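Local coordinates for protein coproheme decarboxylase (Thermus thermophilus, PDB 1VDH) that catalyses the hydrogen peroxide-dependent decarboxylation of Fe-coproporphyrin III (coproheme) to heme b, the last step of coproporphyrin-dependent heme biosynthesis, at residues A[147-152]-A[196-201]; A[143-148]-A[227-232]; A[106-111]-A[188-193]. One frame throughout, in Å; residues are numbered along the deposited sequence.

Contact 1 of 3, residues A[147-152]-A[196-201]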
# COMPACT_ATOMS: atom_id res chain seq x y z
N MET A 147 -7.22 -16.26 0.40
CA MET A 147 -8.55 -15.69 0.59
C MET A 147 -9.01 -15.77 2.04
O MET A 147 -8.44 -16.52 2.83
CB MET A 147 -9.58 -16.41 -0.30
CG MET A 147 -9.84 -17.88 0.06
SD MET A 147 -11.11 -18.66 -1.00
CE MET A 147 -12.60 -17.94 -0.35
N ASN A 148 -10.00 -14.94 2.36
CA ASN A 148 -10.62 -14.89 3.68
C ASN A 148 -12.12 -15.08 3.46
O ASN A 148 -12.61 -14.97 2.33
CB ASN A 148 -10.49 -13.50 4.33
CG ASN A 148 -9.07 -13.08 4.57
OD1 ASN A 148 -8.75 -11.89 4.50
ND2 ASN A 148 -8.21 -14.03 4.89
N LYS A 149 -12.83 -15.35 4.55
CA LYS A 149 -14.28 -15.46 4.51
C LYS A 149 -14.71 -14.14 5.13
O LYS A 149 -14.27 -13.78 6.23
CB LYS A 149 -14.78 -16.65 5.32
CG LYS A 149 -14.92 -17.94 4.50
CD LYS A 149 -16.10 -17.86 3.53
CE LYS A 149 -16.34 -19.20 2.82
NZ LYS A 149 -15.23 -19.59 1.92
N ARG A 150 -15.50 -13.38 4.38
CA ARG A 150 -15.96 -12.07 4.79
C ARG A 150 -16.68 -11.96 6.14
O ARG A 150 -17.44 -12.85 6.53
CB ARG A 150 -16.83 -11.47 3.68
CG ARG A 150 -17.32 -10.06 3.93
CD ARG A 150 -18.18 -9.57 2.78
NE ARG A 150 -17.41 -9.35 1.55
CZ ARG A 150 -17.95 -9.12 0.36
NH1 ARG A 150 -17.17 -8.91 -0.69
NH2 ARG A 150 -19.27 -9.13 0.21
N ARG A 151 -16.39 -10.87 6.84
CA ARG A 151 -16.99 -10.54 8.13
C ARG A 151 -17.33 -9.05 8.05
O ARG A 151 -16.76 -8.23 8.77
CB ARG A 151 -15.99 -10.78 9.27
CG ARG A 151 -15.64 -12.25 9.52
CD ARG A 151 -14.59 -12.41 10.62
NE ARG A 151 -13.36 -11.68 10.31
CZ ARG A 151 -12.92 -10.62 10.97
NH1 ARG A 151 -11.80 -10.02 10.61
NH2 ARG A 151 -13.60 -10.15 12.01
N GLN A 152 -18.23 -8.70 7.13
CA GLN A 152 -18.62 -7.30 6.95
C GLN A 152 -20.13 -7.14 6.95
O GLN A 152 -20.83 -7.74 6.12
CB GLN A 152 -18.06 -6.75 5.63
CG GLN A 152 -16.54 -6.87 5.44
CD GLN A 152 -15.73 -6.02 6.42
OE1 GLN A 152 -14.61 -6.36 6.76
NE2 GLN A 152 -16.30 -4.90 6.85
N TRP A 196 -3.66 -14.28 5.32
CA TRP A 196 -5.00 -14.64 4.85
C TRP A 196 -5.41 -15.95 5.53
O TRP A 196 -4.55 -16.71 5.98
CB TRP A 196 -5.03 -14.80 3.33
CG TRP A 196 -4.65 -13.55 2.57
CD1 TRP A 196 -3.39 -13.06 2.36
CD2 TRP A 196 -5.54 -12.63 1.93
NE1 TRP A 196 -3.44 -11.91 1.62
CE2 TRP A 196 -4.75 -11.62 1.34
CE3 TRP A 196 -6.94 -12.56 1.79
CZ2 TRP A 196 -5.31 -10.55 0.62
CZ3 TRP A 196 -7.50 -11.50 1.07
CH2 TRP A 196 -6.68 -10.50 0.50
N GLU A 197 -6.71 -16.22 5.58
CA GLU A 197 -7.23 -17.42 6.23
C GLU A 197 -6.99 -18.72 5.48
O GLU A 197 -6.81 -19.77 6.10
CB GLU A 197 -8.71 -17.23 6.53
CG GLU A 197 -8.95 -16.15 7.58
CD GLU A 197 -10.36 -15.59 7.56
OE1 GLU A 197 -10.63 -14.67 8.34
OE2 GLU A 197 -11.21 -16.07 6.76
N TRP A 198 -6.98 -18.66 4.15
CA TRP A 198 -6.74 -19.85 3.34
C TRP A 198 -5.85 -19.57 2.14
O TRP A 198 -5.75 -18.44 1.67
CB TRP A 198 -8.05 -20.45 2.80
CG TRP A 198 -8.93 -21.07 3.84
CD1 TRP A 198 -8.84 -22.34 4.34
CD2 TRP A 198 -10.02 -20.44 4.52
NE1 TRP A 198 -9.80 -22.54 5.30
CE2 TRP A 198 -10.54 -21.39 5.44
CE3 TRP A 198 -10.60 -19.17 4.46
CZ2 TRP A 198 -11.62 -21.10 6.28
CZ3 TRP A 198 -11.68 -18.88 5.30
CH2 TRP A 198 -12.17 -19.85 6.20
N GLY A 199 -5.20 -20.63 1.69
CA GLY A 199 -4.38 -20.58 0.50
C GLY A 199 -5.07 -21.57 -0.43
O GLY A 199 -5.56 -22.61 0.02
N VAL A 200 -5.18 -21.23 -1.72
CA VAL A 200 -5.81 -22.12 -2.68
C VAL A 200 -4.90 -22.40 -3.87
O VAL A 200 -4.41 -21.47 -4.51
CB VAL A 200 -7.14 -21.54 -3.23
CG1 VAL A 200 -7.79 -22.52 -4.20
CG2 VAL A 200 -8.11 -21.21 -2.08
N ASP A 201 -4.68 -23.68 -4.15
CA ASP A 201 -3.87 -24.11 -5.29
C ASP A 201 -4.74 -24.89 -6.26
O ASP A 201 -5.37 -25.88 -5.87
CB ASP A 201 -2.73 -25.02 -4.85
CG ASP A 201 -1.64 -24.27 -4.14
OD1 ASP A 201 -0.84 -23.59 -4.82
OD2 ASP A 201 -1.59 -24.36 -2.90
O HOH W 1 -12.46 -12.88 8.02
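Strands 147-149 and 198-201 run antiparallel but strongly splayed, at 127°, and are joined by the hydrogen-bonded pair Met147 and Trp198: Met147 N reaches Trp198 O at 2.9 Å, and Trp198 N returns to Met147 O almost along the C=O axis. Glu197 also faces Met147, an extra residue in the partner strand. Its side chain, CG anti to the carbonyl carbon and extended beyond, runs along Asn148, and Glu197 OE2 accepts a hydrogen bond from Lys149 N (2.8 Å) above the carboxylate plane. Glu197 OE1 accepts one from a water 2.6 Å away, which also donates to Lys149 O and accepts from Arg151 NE; OE1 further forms a salt bridge with Arg218 of a neighbouring subunit. Arg151 itself turns its NH2 to Gly227 O of that subunit. The chi1 of Lys149 (-91°, CG beside the backbone N) puts its CG 3.5 Å from Trp198 CZ3, while Trp198 NE1 is held by Glu113. Met147 has CG in the crowded position between N and C (chi1 67°), and its SD meets Val200 CG2 at 4.1 Å. Glu197 and Trp198 make a classic beta bulge opposite Met147, set where Met147, Asn148 and Lys149 are predicted to bind coproheme.

Contact 2 of 3, residues A[143-148]-A[227-232]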
# COMPACT_ATOMS: atom_id res chain seq x y z
N CYS A 143 -2.43 -22.33 -10.31
CA CYS A 143 -3.09 -21.07 -9.99
C CYS A 143 -3.12 -21.01 -8.47
O CYS A 143 -3.67 -21.91 -7.83
CB CYS A 143 -4.52 -21.02 -10.52
SG CYS A 143 -5.53 -19.65 -9.80
N PHE A 144 -2.48 -20.00 -7.90
CA PHE A 144 -2.48 -19.83 -6.46
C PHE A 144 -3.08 -18.49 -6.07
O PHE A 144 -2.76 -17.46 -6.67
CB PHE A 144 -1.07 -19.90 -5.85
CG PHE A 144 -1.02 -19.43 -4.41
CD1 PHE A 144 -0.54 -18.15 -4.10
CD2 PHE A 144 -1.52 -20.22 -3.39
CE1 PHE A 144 -0.58 -17.68 -2.79
CE2 PHE A 144 -1.57 -19.76 -2.07
CZ PHE A 144 -1.09 -18.49 -1.77
N TYR A 145 -3.89 -18.50 -5.02
CA TYR A 145 -4.48 -17.29 -4.49
C TYR A 145 -4.92 -17.51 -3.06
O TYR A 145 -5.33 -18.62 -2.70
CB TYR A 145 -5.68 -16.82 -5.33
CG TYR A 145 -6.85 -17.78 -5.36
CD1 TYR A 145 -7.93 -17.63 -4.49
CD2 TYR A 145 -6.91 -18.80 -6.30
CE1 TYR A 145 -9.03 -18.47 -4.55
CE2 TYR A 145 -8.01 -19.65 -6.37
CZ TYR A 145 -9.06 -19.48 -5.49
OH TYR A 145 -10.15 -20.32 -5.56
N PRO A 146 -4.72 -16.51 -2.20
CA PRO A 146 -5.12 -16.61 -0.80
C PRO A 146 -6.51 -15.97 -0.68
O PRO A 146 -6.94 -15.23 -1.58
CB PRO A 146 -4.06 -15.78 -0.08
CG PRO A 146 -3.83 -14.66 -1.04
CD PRO A 146 -3.81 -15.36 -2.40
N MET A 147 -7.22 -16.26 0.40
CA MET A 147 -8.55 -15.69 0.59
C MET A 147 -9.01 -15.77 2.04
O MET A 147 -8.44 -16.52 2.83
CB MET A 147 -9.58 -16.41 -0.30
CG MET A 147 -9.84 -17.88 0.06
SD MET A 147 -11.11 -18.66 -1.00
CE MET A 147 -12.60 -17.94 -0.35
N ASN A 148 -10.00 -14.94 2.36
CA ASN A 148 -10.62 -14.89 3.68
C ASN A 148 -12.12 -15.08 3.46
O ASN A 148 -12.61 -14.97 2.33
CB ASN A 148 -10.49 -13.50 4.33
CG ASN A 148 -9.07 -13.08 4.57
OD1 ASN A 148 -8.75 -11.89 4.50
ND2 ASN A 148 -8.21 -14.03 4.89
N GLY A 227 -16.81 -14.27 -0.16
CA GLY A 227 -15.47 -14.41 -0.67
C GLY A 227 -14.67 -13.11 -0.67
O GLY A 227 -15.13 -12.08 -1.16
N GLU A 228 -13.48 -13.17 -0.09
CA GLU A 228 -12.58 -12.02 -0.03
C GLU A 228 -11.29 -12.58 -0.63
O GLU A 228 -10.63 -13.41 -0.01
CB GLU A 228 -12.38 -11.59 1.42
CG GLU A 228 -11.73 -10.25 1.60
CD GLU A 228 -11.76 -9.80 3.05
OE1 GLU A 228 -12.87 -9.59 3.58
OE2 GLU A 228 -10.67 -9.68 3.65
N PHE A 229 -10.95 -12.14 -1.84
CA PHE A 229 -9.79 -12.66 -2.56
C PHE A 229 -8.53 -11.80 -2.62
O PHE A 229 -8.60 -10.58 -2.74
CB PHE A 229 -10.21 -13.05 -3.98
CG PHE A 229 -11.43 -13.92 -4.03
CD1 PHE A 229 -11.33 -15.30 -3.87
CD2 PHE A 229 -12.70 -13.35 -4.18
CE1 PHE A 229 -12.47 -16.10 -3.87
CE2 PHE A 229 -13.84 -14.15 -4.18
CZ PHE A 229 -13.73 -15.53 -4.02
N GLY A 230 -7.38 -12.47 -2.55
CA GLY A 230 -6.10 -11.78 -2.63
C GLY A 230 -5.51 -11.86 -4.03
O GLY A 230 -6.25 -12.03 -5.00
N PRO A 231 -4.19 -11.74 -4.18
CA PRO A 231 -3.54 -11.80 -5.50
C PRO A 231 -3.61 -13.19 -6.14
O PRO A 231 -3.68 -14.20 -5.44
CB PRO A 231 -2.10 -11.41 -5.19
CG PRO A 231 -1.90 -11.93 -3.79
CD PRO A 231 -3.19 -11.54 -3.11
N PHE A 232 -3.65 -13.23 -7.47
CA PHE A 232 -3.70 -14.49 -8.22
C PHE A 232 -2.41 -14.66 -9.02
O PHE A 232 -2.00 -13.76 -9.76
CB PHE A 232 -4.90 -14.53 -9.18
CG PHE A 232 -6.22 -14.75 -8.49
CD1 PHE A 232 -6.82 -13.74 -7.75
CD2 PHE A 232 -6.86 -15.98 -8.59
CE1 PHE A 232 -8.05 -13.96 -7.11
CE2 PHE A 232 -8.09 -16.21 -7.95
CZ PHE A 232 -8.68 -15.20 -7.21
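Tyr145 lays its ring over Phe232 in an offset stack, centroids 4.4 Å apart and planes 20° from parallel. Both side chains point the same way, and Phe232 CE2 lies over the rim of the tyrosine ring, 3.3 Å from Tyr145 CG. A crowded chi1 (63°, CG between N and carbonyl carbon) swings the Tyr145 ring alongside Phe232; the backbone sets Tyr145 CB over the centre of the Phe232 face, a CH-pi contact. Cys143 SG comes to the edge of the same phenyl ring, 4.1 Å from Phe232 CD2. Further along, Phe229 lies beside Tyr145, whose CE1 meets its edge. Met147 CE touches Phe229 CE1 at 4.0 Å, and Met147 SD makes an oblique Met-aromatic contact, 5.2 Å from the Phe229 centroid. Tyr145 is the predicted active-site residue, and this row of side chains belongs to the beta-sheet of a chlorite dismutase-type domain of the dimeric alpha-beta barrel class. The strands are antiparallel: Asn148 and Glu228 form a hydrogen-bonded pair, with Asn148 N meeting Glu228 O at 2.9 Å in the carbonyl plane, and Met147 with Phe229 is the adjoining non-hydrogen-bonded pair. Gly230 N then reaches Pro146 O (3.0 Å) from above the carbonyl plane. At Gly230-Pro231 the ladder is interrupted, to resume at Phe144 with Phe233. Here the Pro146 and Pro231 rings cross at about a right angle, and the buried Pro231 O has no hydrogen-bond partner in the model; among its neighbours is Tyr145 CA-H, CA to O 3.3 Å. Phe232 N goes to Asp195 OD1 of a neighbouring subunit.

Contact 3 of 3, residues A[106-111]-A[188-193]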
# COMPACT_ATOMS: atom_id res chain seq x y z
N TYR A 106 6.96 -12.58 -2.87
CA TYR A 106 5.76 -12.96 -2.11
C TYR A 106 5.97 -14.36 -1.55
O TYR A 106 6.87 -15.09 -1.99
CB TYR A 106 4.52 -12.93 -3.02
CG TYR A 106 3.20 -12.99 -2.28
CD1 TYR A 106 2.78 -11.94 -1.46
CD2 TYR A 106 2.36 -14.11 -2.39
CE1 TYR A 106 1.57 -12.00 -0.77
CE2 TYR A 106 1.14 -14.17 -1.70
CZ TYR A 106 0.76 -13.12 -0.90
OH TYR A 106 -0.45 -13.17 -0.23
N SER A 107 5.16 -14.73 -0.57
CA SER A 107 5.24 -16.05 0.04
C SER A 107 3.97 -16.32 0.82
O SER A 107 3.18 -15.40 1.08
CB SER A 107 6.45 -16.15 0.98
OG SER A 107 6.22 -15.45 2.19
N PHE A 108 3.76 -17.58 1.19
CA PHE A 108 2.58 -17.95 1.95
C PHE A 108 2.86 -19.24 2.71
O PHE A 108 3.37 -20.21 2.14
CB PHE A 108 1.37 -18.15 1.03
CG PHE A 108 0.04 -18.01 1.73
CD1 PHE A 108 -0.40 -16.76 2.16
CD2 PHE A 108 -0.76 -19.12 1.96
CE1 PHE A 108 -1.63 -16.62 2.81
CE2 PHE A 108 -1.99 -19.00 2.60
CZ PHE A 108 -2.43 -17.74 3.03
N TYR A 109 2.59 -19.22 4.01
CA TYR A 109 2.78 -20.39 4.85
C TYR A 109 1.39 -20.86 5.28
O TYR A 109 0.62 -20.09 5.86
CB TYR A 109 3.65 -20.08 6.06
CG TYR A 109 3.66 -21.20 7.09
CD1 TYR A 109 3.45 -20.92 8.44
CD2 TYR A 109 3.86 -22.53 6.70
CE1 TYR A 109 3.43 -21.95 9.38
CE2 TYR A 109 3.84 -23.56 7.64
CZ TYR A 109 3.62 -23.26 8.98
OH TYR A 109 3.60 -24.27 9.92
N SER A 110 1.08 -22.12 5.00
CA SER A 110 -0.22 -22.67 5.34
C SER A 110 -0.14 -24.17 5.60
O SER A 110 0.91 -24.78 5.44
CB SER A 110 -1.20 -22.39 4.20
OG SER A 110 -0.75 -22.99 2.99
N VAL A 111 -1.27 -24.75 6.02
CA VAL A 111 -1.35 -26.18 6.31
C VAL A 111 -2.55 -26.79 5.58
O VAL A 111 -3.67 -26.29 5.71
CB VAL A 111 -1.50 -26.44 7.83
CG1 VAL A 111 -1.61 -27.93 8.11
CG2 VAL A 111 -0.30 -25.87 8.60
N SER A 188 -5.55 -25.02 1.75
CA SER A 188 -4.70 -25.00 2.94
C SER A 188 -5.12 -23.84 3.82
O SER A 188 -5.54 -22.79 3.32
CB SER A 188 -3.23 -24.88 2.56
OG SER A 188 -2.99 -23.71 1.80
N GLY A 189 -5.03 -24.03 5.13
CA GLY A 189 -5.42 -22.99 6.06
C GLY A 189 -4.23 -22.26 6.64
O GLY A 189 -3.23 -22.88 7.01
N ALA A 190 -4.33 -20.93 6.72
CA ALA A 190 -3.25 -20.11 7.26
C ALA A 190 -3.79 -19.18 8.34
O ALA A 190 -3.16 -18.17 8.67
CB ALA A 190 -2.60 -19.30 6.15
N GLN A 191 -4.93 -19.54 8.92
CA GLN A 191 -5.59 -18.73 9.95
C GLN A 191 -4.67 -17.95 10.90
O GLN A 191 -4.61 -16.72 10.84
CB GLN A 191 -6.63 -19.58 10.69
CG GLN A 191 -7.81 -19.97 9.79
CD GLN A 191 -7.65 -21.33 9.10
OE1 GLN A 191 -6.55 -21.87 8.97
NE2 GLN A 191 -8.77 -21.89 8.67
N GLY A 192 -3.92 -18.65 11.75
CA GLY A 192 -3.00 -17.95 12.64
C GLY A 192 -1.57 -18.17 12.19
O GLY A 192 -0.63 -18.10 13.00
N LEU A 193 -1.38 -18.35 10.88
CA LEU A 193 -0.07 -18.62 10.31
C LEU A 193 0.43 -17.59 9.29
O LEU A 193 1.64 -17.44 9.11
CB LEU A 193 -0.07 -20.01 9.67
CG LEU A 193 -0.59 -21.14 10.56
CD1 LEU A 193 -0.55 -22.45 9.79
CD2 LEU A 193 0.23 -21.22 11.84
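The close part of this contact lies at one end of the 106-111 segment, where Val111 and Gly189 form an antiparallel hydrogen-bonded pair. Gly189 N meets Val111 O at 2.7 Å and Val111 N meets Gly189 O at 2.9 Å, each donor standing above the carbonyl plane it approaches. Next to this pair the two serine hydroxyls are joined tip to tip by a hydrogen bond of 2.6 Å between Ser110 OG and Ser188 OG, in which either could be the donor. Both serines hold OG in the crowded position between N and carbonyl carbon (chi1 60° and 58°), which turns the two oxygens at each other inside a buried surrounding; Ser188 OG also has a weak hydrogen bond to Gly199 O. Ala190 then wedges its methyl between the backbone and a ring: Ala190 CB is 3.3 Å from Tyr109 O, a buried carbonyl without a hydrogen-bond partner, and 3.5 Å from Phe108 CZ.

From here the contact passes from hydrogen-bonded backbone to longer, purely apolar touches. The chain after Gly189 leaves the strand and folds back through a beta turn closed by Leu193 N on Ala190 O, so that Gln191 and Gly192 swing away while Leu193 returns. Leu193 CB packs obliquely on Tyr109 CD1 (3.8 Å), and Leu193 CD1 touches Val111 CG2 (3.6 Å). This side is still buried, and it is backed by protein and not solvent: Leu193 packs on Pro207 of a neighbouring subunit, whereas Tyr109 OH is taken by His16 of its own chain. The arrangement is that of a strand 184-189 running out against the long strand 102-116 and entering the connection to strand 198-204, within the antiparallel sheet of the chlorite dismutase-type fold.

In the fold
All three contacts join strands of one curled antiparallel sheet. Contacts 1 and 2 have centres about 7 Å apart and share Met147 and Asn148, because strand 141-152 lies between strands 198-204 and 227-237; Val200 N and Tyr145 O probably add a hydrogen bond. Contact 3 is about 10 Å from contact 1, linked through strand 184-189, which neighbours 198-204, and about 12 Å from contact 2, where Phe108 and Tyr106 pack on Phe144, Pro146 and Pro231. Along the chain 106-111 comes first, then 143-152, 188-193, 196-201 and 227-232, so contact 3 interleaves with both others. Together they tie the predicted coproheme-binding strand into the sheet and touch neighbouring subunits of the homopentamer.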